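Long-range contacts in D-alanyl-D-alanine carboxypeptidase (Vibrio cholerae, PDB 5TR7), which probably trims the terminal D-alanine from peptidoglycan precursor peptides, as a serine-type carboxypeptidase of the penicillin-binding S11 family: residues Met14-Gly19 against Asn220-Ala225; Gly52-Asn57 against Val85-Leu90. One frame throughout, in Å; residues are numbered along the deposited sequence.

Contact 1: residues Met14-Gly19 against Asn220-Ala225; sequences MDYHSG and NMRLVA
Met14 and Val224 form an antiparallel hydrogen-bonded pair where strand 10-15 meets strand 221-230 in the five-stranded sheet of this penicillin-binding domain. Both bonds, Met14 N to Val224 O and Val224 N to Met14 O, are 2.8 Å long. Asp15 and Leu223 follow as a non-hydrogen-bonded pair, their side chains facing helix 233-251. Beyond it the first strand turns off, yet Tyr16 N still reaches Arg222 O at 3.0 Å, tilted from the carbonyl plane.

On the face of Met14 and Val224, Arg222 lays its aliphatic stem against Tyr16. Arg222 CD sits over one ring face, closest to Tyr16 CG at 3.6 Å, a CH-pi contact offset toward the rim. The bend at chi3 (-79°) sends NE off the line of the stem, and the guanidinium is held by Asp198 and Ser215.

Polar side chains secure the turn. Asp15 OD2 accepts from both Ser18 N, an Asx motif, and Ser18 OG, the two donors coming from the same face of the carboxylate, while a water links Asp15 OD1 to Arg222 N. Last, His17 NE2 donates to Asn220 O over 3.0 Å; NE2 lies in the carbonyl plane of Asn220, while Asn220 O sits 21° out of the imidazole plane.

Contact 2: residues Gly52-Asn57 against Val85-Leu90; sequences GNISLN and VKVSDL
Leu56 O accepts a 3.2 Å hydrogen bond from Ser88 N, tying the loop between helix 37-50 and strand 59-61 to the first turn of helix 87-95. The donor lies in the carbonyl plane and uses a lone pair, with an N-H...O angle of 158°. An amide of the opening turn, which has no carbonyl one turn earlier within the helix, thus finds an acceptor in the loop. Its neighbour Val87 pairs through the backbone with Asp58, and Lys86, at the N-cap position, accepts through its own O from Leu90 N.

The second polar bond joins side chains. Lys86 and Asn57 run side by side in the same direction, and NZ donates to Asn57 OD1 at 3.0 Å from above the amide plane, 37° out of it. The lysine chain bends at chi3 (56°), and its CE packs 3.6 Å from Asn57 CA. Within the loop, Asn57 N is bound by Ser55 OG in an ST turn, while Ser55 N is hydrogen-bonded to Asp58 OD2.

Val87 fills the apolar side: CG1 meets Leu56 CD2 at 4.0 Å, the two side chains crossing at about a right angle, and more loosely Ile54 CD1. Ile54 and Val87 both continue onto His109 of helix 100-111. The chemistry implies a join in which loop oxygens serve donors from the helix start, backed by a small apolar patch, buried at Ile54 and Val87 and reaching the surface at Leu56.

Both contacts lie toward the periphery and are partly buried, with centres 30 Å apart and nearest atoms about 19 Å apart, so they do not touch. Contact 1 joins two neighbouring strands of the large sheet, between helices 150-163 and 233-251, and closes a chain separation of 201 residues within which contact 2 falls. Contact 2 is local by comparison, 28 residues apart, and belongs to the helical part, packing on helices 37-50 and 100-111. Reciprocal strand pairing dominates the first, supplemented by a water, a histidine-to-carbonyl bond and a CH-pi contact; the second relies on one backbone bond, one lysine-amide bond and aliphatic packing. Contact 1 runs from buried strand residues out to the exposed His17 and Asn220, whereas in contact 2 even the apolar Leu56 is exposed.

Contact 1: residues Met14-Gly19 against Asn220-Ala225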
loop_
_atom_site.group_PDB
_atom_site.type_symbol
_atom_site.label_atom_id
_atom_site.label_comp_id
_atom_site.label_asym_id
_atom_site.label_seq_id
_atom_site.Cartn_x
_atom_site.Cartn_y
_atom_site.Cartn_z
ATOM N N MET A 14 4.958 8.093 -12.622
ATOM C CA MET A 14 4.789 7.199 -13.750
ATOM C C MET A 14 3.459 7.333 -14.413
ATOM O O MET A 14 2.435 7.467 -13.749
ATOM C CB MET A 14 4.953 5.765 -13.235
ATOM C CG MET A 14 4.647 4.660 -14.226
ATOM S SD MET A 14 4.764 3.026 -13.489
ATOM C CE MET A 14 6.539 2.815 -13.483
ATOM N N ASP A 15 3.488 7.318 -15.731
ATOM C CA ASP A 15 2.257 7.283 -16.520
ATOM C C ASP A 15 1.690 5.850 -16.377
ATOM O O ASP A 15 2.361 4.894 -16.716
ATOM C CB ASP A 15 2.567 7.587 -17.997
ATOM C CG ASP A 15 1.452 7.175 -18.934
ATOM O OD1 ASP A 15 0.257 7.289 -18.603
ATOM O OD2 ASP A 15 1.793 6.684 -20.014
ATOM N N TYR A 16 0.467 5.725 -15.883
ATOM C CA TYR A 16 -0.150 4.445 -15.680
ATOM C C TYR A 16 -0.303 3.686 -16.961
ATOM O O TYR A 16 -0.149 2.481 -16.947
ATOM C CB TYR A 16 -1.558 4.544 -15.023
ATOM C CG TYR A 16 -2.323 3.233 -15.046
ATOM C CD1 TYR A 16 -2.199 2.311 -13.998
ATOM C CD2 TYR A 16 -3.168 2.905 -16.097
ATOM C CE1 TYR A 16 -2.862 1.112 -14.042
ATOM C CE2 TYR A 16 -3.866 1.698 -16.117
ATOM C CZ TYR A 16 -3.694 0.810 -15.084
ATOM O OH TYR A 16 -4.328 -0.438 -15.078
ATOM N N HIS A 17 -0.661 4.353 -18.057
ATOM C CA HIS A 17 -0.915 3.654 -19.319
ATOM C C HIS A 17 0.305 2.933 -19.921
ATOM O O HIS A 17 0.282 1.726 -20.100
ATOM C CB HIS A 17 -1.551 4.584 -20.367
ATOM C CG HIS A 17 -2.793 5.276 -19.875
ATOM N ND1 HIS A 17 -3.840 4.591 -19.269
ATOM C CD2 HIS A 17 -3.172 6.578 -19.907
ATOM C CE1 HIS A 17 -4.781 5.454 -18.904
ATOM N NE2 HIS A 17 -4.395 6.663 -19.268
ATOM N N SER A 18 1.359 3.676 -20.195
ATOM C CA SER A 18 2.562 3.130 -20.822
ATOM C C SER A 18 3.579 2.645 -19.843
ATOM O O SER A 18 4.453 1.901 -20.216
ATOM C CB SER A 18 3.267 4.216 -21.623
ATOM O OG SER A 18 3.769 5.214 -20.734
ATOM N N GLY A 19 3.502 3.088 -18.606
ATOM C CA GLY A 19 4.524 2.734 -17.603
ATOM C C GLY A 19 5.760 3.602 -17.684
ATOM O O GLY A 19 6.750 3.384 -16.979
ATOM N N ASN A 220 -8.517 11.680 -19.682
ATOM C CA ASN A 220 -8.123 10.344 -20.019
ATOM C C ASN A 220 -6.807 9.948 -19.457
ATOM O O ASN A 220 -6.293 8.881 -19.830
ATOM C CB ASN A 220 -8.050 10.183 -21.539
ATOM C CG ASN A 220 -9.408 10.100 -22.163
ATOM O OD1 ASN A 220 -10.464 10.263 -21.486
ATOM N ND2 ASN A 220 -9.419 9.875 -23.418
ATOM N N MET A 221 -6.280 10.734 -18.507
ATOM C CA MET A 221 -4.993 10.417 -17.931
ATOM C C MET A 221 -5.069 9.754 -16.584
ATOM O O MET A 221 -6.001 9.986 -15.828
ATOM C CB MET A 221 -4.176 11.695 -17.774
ATOM C CG MET A 221 -3.876 12.403 -19.089
ATOM S SD MET A 221 -3.032 13.994 -18.865
ATOM C CE MET A 221 -4.344 15.183 -18.455
ATOM N N ARG A 222 -4.082 8.911 -16.311
ATOM C CA ARG A 222 -3.930 8.310 -15.006
ATOM C C ARG A 222 -2.465 8.263 -14.711
ATOM O O ARG A 222 -1.636 7.819 -15.561
ATOM C CB ARG A 222 -4.538 6.940 -14.821
ATOM C CG ARG A 222 -4.270 6.393 -13.394
ATOM C CD ARG A 222 -4.815 4.999 -13.099
ATOM N NE ARG A 222 -6.250 4.959 -12.797
ATOM C CZ ARG A 222 -6.784 5.244 -11.631
ATOM N NH1 ARG A 222 -8.059 5.162 -11.510
ATOM N NH2 ARG A 222 -6.053 5.683 -10.583
ATOM N N LEU A 223 -2.135 8.760 -13.519
ATOM C CA LEU A 223 -0.757 8.762 -13.081
ATOM C C LEU A 223 -0.610 8.016 -11.807
ATOM O O LEU A 223 -1.540 7.945 -11.044
ATOM C CB LEU A 223 -0.286 10.179 -12.819
ATOM C CG LEU A 223 -0.353 11.174 -13.981
ATOM C CD1 LEU A 223 -0.168 12.615 -13.431
ATOM C CD2 LEU A 223 0.718 10.814 -15.025
ATOM N N VAL A 224 0.581 7.461 -11.594
ATOM C CA VAL A 224 0.941 6.820 -10.339
ATOM C C VAL A 224 2.175 7.575 -9.845
ATOM O O VAL A 224 3.131 7.746 -10.596
ATOM C CB VAL A 224 1.271 5.351 -10.524
ATOM C CG1 VAL A 224 1.739 4.763 -9.208
ATOM C CG2 VAL A 224 0.041 4.603 -10.974
ATOM N N ALA A 225 2.143 8.038 -8.612
ATOM C CA ALA A 225 3.287 8.725 -7.996
ATOM C C ALA A 225 3.693 8.100 -6.676
ATOM O O ALA A 225 2.869 7.525 -5.946
ATOM C CB ALA A 225 2.970 10.193 -7.756
HETATM O O HOH W 1 -1.749 9.067 -18.452
#

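Contact 2: residues Gly52-Asn57 against Val85-Leu90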
loop_
_atom_site.group_PDB
_atom_site.type_symbol
_atom_site.label_atom_id
_atom_site.label_comp_id
_atom_site.label_asym_id
_atom_site.label_seq_id
_atom_site.Cartn_x
_atom_site.Cartn_y
_atom_site.Cartn_z
ATOM N N GLY A 52 -11.005 -17.169 -6.683
ATOM C CA GLY A 52 -11.923 -18.020 -5.918
ATOM C C GLY A 52 -11.289 -18.920 -4.851
ATOM O O GLY A 52 -11.953 -19.769 -4.353
ATOM N N ASN A 53 -10.037 -18.707 -4.450
ATOM C CA ASN A 53 -9.434 -19.561 -3.398
ATOM C C ASN A 53 -9.904 -19.166 -2.040
ATOM O O ASN A 53 -9.878 -19.983 -1.143
ATOM C CB ASN A 53 -7.917 -19.493 -3.417
ATOM C CG ASN A 53 -7.331 -19.946 -4.730
ATOM O OD1 ASN A 53 -7.982 -20.543 -5.525
ATOM N ND2 ASN A 53 -6.116 -19.559 -4.981
ATOM N N ILE A 54 -10.267 -17.893 -1.865
ATOM C CA ILE A 54 -10.908 -17.467 -0.617
ATOM C C ILE A 54 -12.122 -16.631 -1.015
ATOM O O ILE A 54 -12.159 -16.106 -2.108
ATOM C CB ILE A 54 -9.973 -16.603 0.280
ATOM C CG1 ILE A 54 -9.503 -15.347 -0.466
ATOM C CG2 ILE A 54 -8.801 -17.440 0.762
ATOM C CD1 ILE A 54 -8.697 -14.385 0.377
ATOM N N SER A 55 -13.110 -16.523 -0.141
ATOM C CA SER A 55 -14.276 -15.666 -0.361
ATOM C C SER A 55 -14.256 -14.501 0.670
ATOM O O SER A 55 -13.852 -14.655 1.799
ATOM C CB SER A 55 -15.556 -16.425 -0.107
ATOM O OG SER A 55 -16.688 -15.525 -0.005
ATOM N N LEU A 56 -14.809 -13.384 0.260
ATOM C CA LEU A 56 -14.972 -12.226 1.088
ATOM C C LEU A 56 -15.891 -12.524 2.313
ATOM O O LEU A 56 -15.791 -11.867 3.329
ATOM C CB LEU A 56 -15.567 -11.111 0.241
ATOM C CG LEU A 56 -14.730 -10.599 -0.902
ATOM C CD1 LEU A 56 -15.459 -9.531 -1.645
ATOM C CD2 LEU A 56 -13.402 -10.035 -0.381
ATOM N N ASN A 57 -16.722 -13.560 2.207
ATOM C CA ASN A 57 -17.650 -13.979 3.270
ATOM C C ASN A 57 -17.059 -15.035 4.230
ATOM O O ASN A 57 -17.727 -15.403 5.195
ATOM C CB ASN A 57 -18.975 -14.505 2.684
ATOM C CG ASN A 57 -19.797 -13.417 1.977
ATOM O OD1 ASN A 57 -19.805 -12.274 2.383
ATOM N ND2 ASN A 57 -20.540 -13.798 0.923
ATOM N N VAL A 85 -13.275 -13.153 12.152
ATOM C CA VAL A 85 -13.552 -11.901 11.464
ATOM C C VAL A 85 -13.718 -12.260 9.978
ATOM O O VAL A 85 -13.034 -13.129 9.465
ATOM C CB VAL A 85 -12.375 -10.904 11.585
ATOM C CG1 VAL A 85 -12.705 -9.599 10.887
ATOM C CG2 VAL A 85 -12.015 -10.649 13.041
ATOM N N LYS A 86 -14.608 -11.561 9.293
ATOM C CA LYS A 86 -14.788 -11.765 7.870
ATOM C C LYS A 86 -13.616 -11.236 7.044
ATOM O O LYS A 86 -12.958 -10.279 7.428
ATOM C CB LYS A 86 -16.078 -11.133 7.420
ATOM C CG LYS A 86 -17.212 -11.903 8.116
ATOM C CD LYS A 86 -18.577 -11.663 7.573
ATOM C CE LYS A 86 -18.655 -11.965 6.057
ATOM N NZ LYS A 86 -19.990 -11.979 5.354
ATOM N N VAL A 87 -13.344 -11.907 5.926
ATOM C CA VAL A 87 -12.286 -11.523 4.973
ATOM C C VAL A 87 -12.453 -10.082 4.513
ATOM O O VAL A 87 -11.512 -9.347 4.569
ATOM C CB VAL A 87 -12.243 -12.449 3.741
ATOM C CG1 VAL A 87 -11.452 -11.848 2.595
ATOM C CG2 VAL A 87 -11.656 -13.786 4.122
ATOM N N SER A 88 -13.643 -9.665 4.120
ATOM C CA SER A 88 -13.801 -8.261 3.705
ATOM C C SER A 88 -13.428 -7.256 4.768
ATOM O O SER A 88 -12.834 -6.266 4.475
ATOM C CB SER A 88 -15.199 -7.957 3.179
ATOM O OG SER A 88 -16.130 -8.116 4.181
ATOM N N ASP A 89 -13.674 -7.579 6.022
ATOM C CA ASP A 89 -13.411 -6.720 7.130
ATOM C C ASP A 89 -11.910 -6.684 7.405
ATOM O O ASP A 89 -11.341 -5.602 7.620
ATOM C CB ASP A 89 -14.209 -7.162 8.338
ATOM C CG ASP A 89 -15.673 -6.920 8.194
ATOM O OD1 ASP A 89 -16.017 -5.776 7.793
ATOM O OD2 ASP A 89 -16.481 -7.821 8.581
ATOM N N LEU A 90 -11.253 -7.837 7.398
ATOM C CA LEU A 90 -9.813 -7.830 7.582
ATOM C C LEU A 90 -9.101 -7.012 6.472
ATOM O O LEU A 90 -8.102 -6.304 6.715
ATOM C CB LEU A 90 -9.256 -9.267 7.606
ATOM C CG LEU A 90 -9.518 -10.052 8.906
ATOM C CD1 LEU A 90 -9.014 -11.500 8.731
ATOM C CD2 LEU A 90 -8.872 -9.425 10.147
#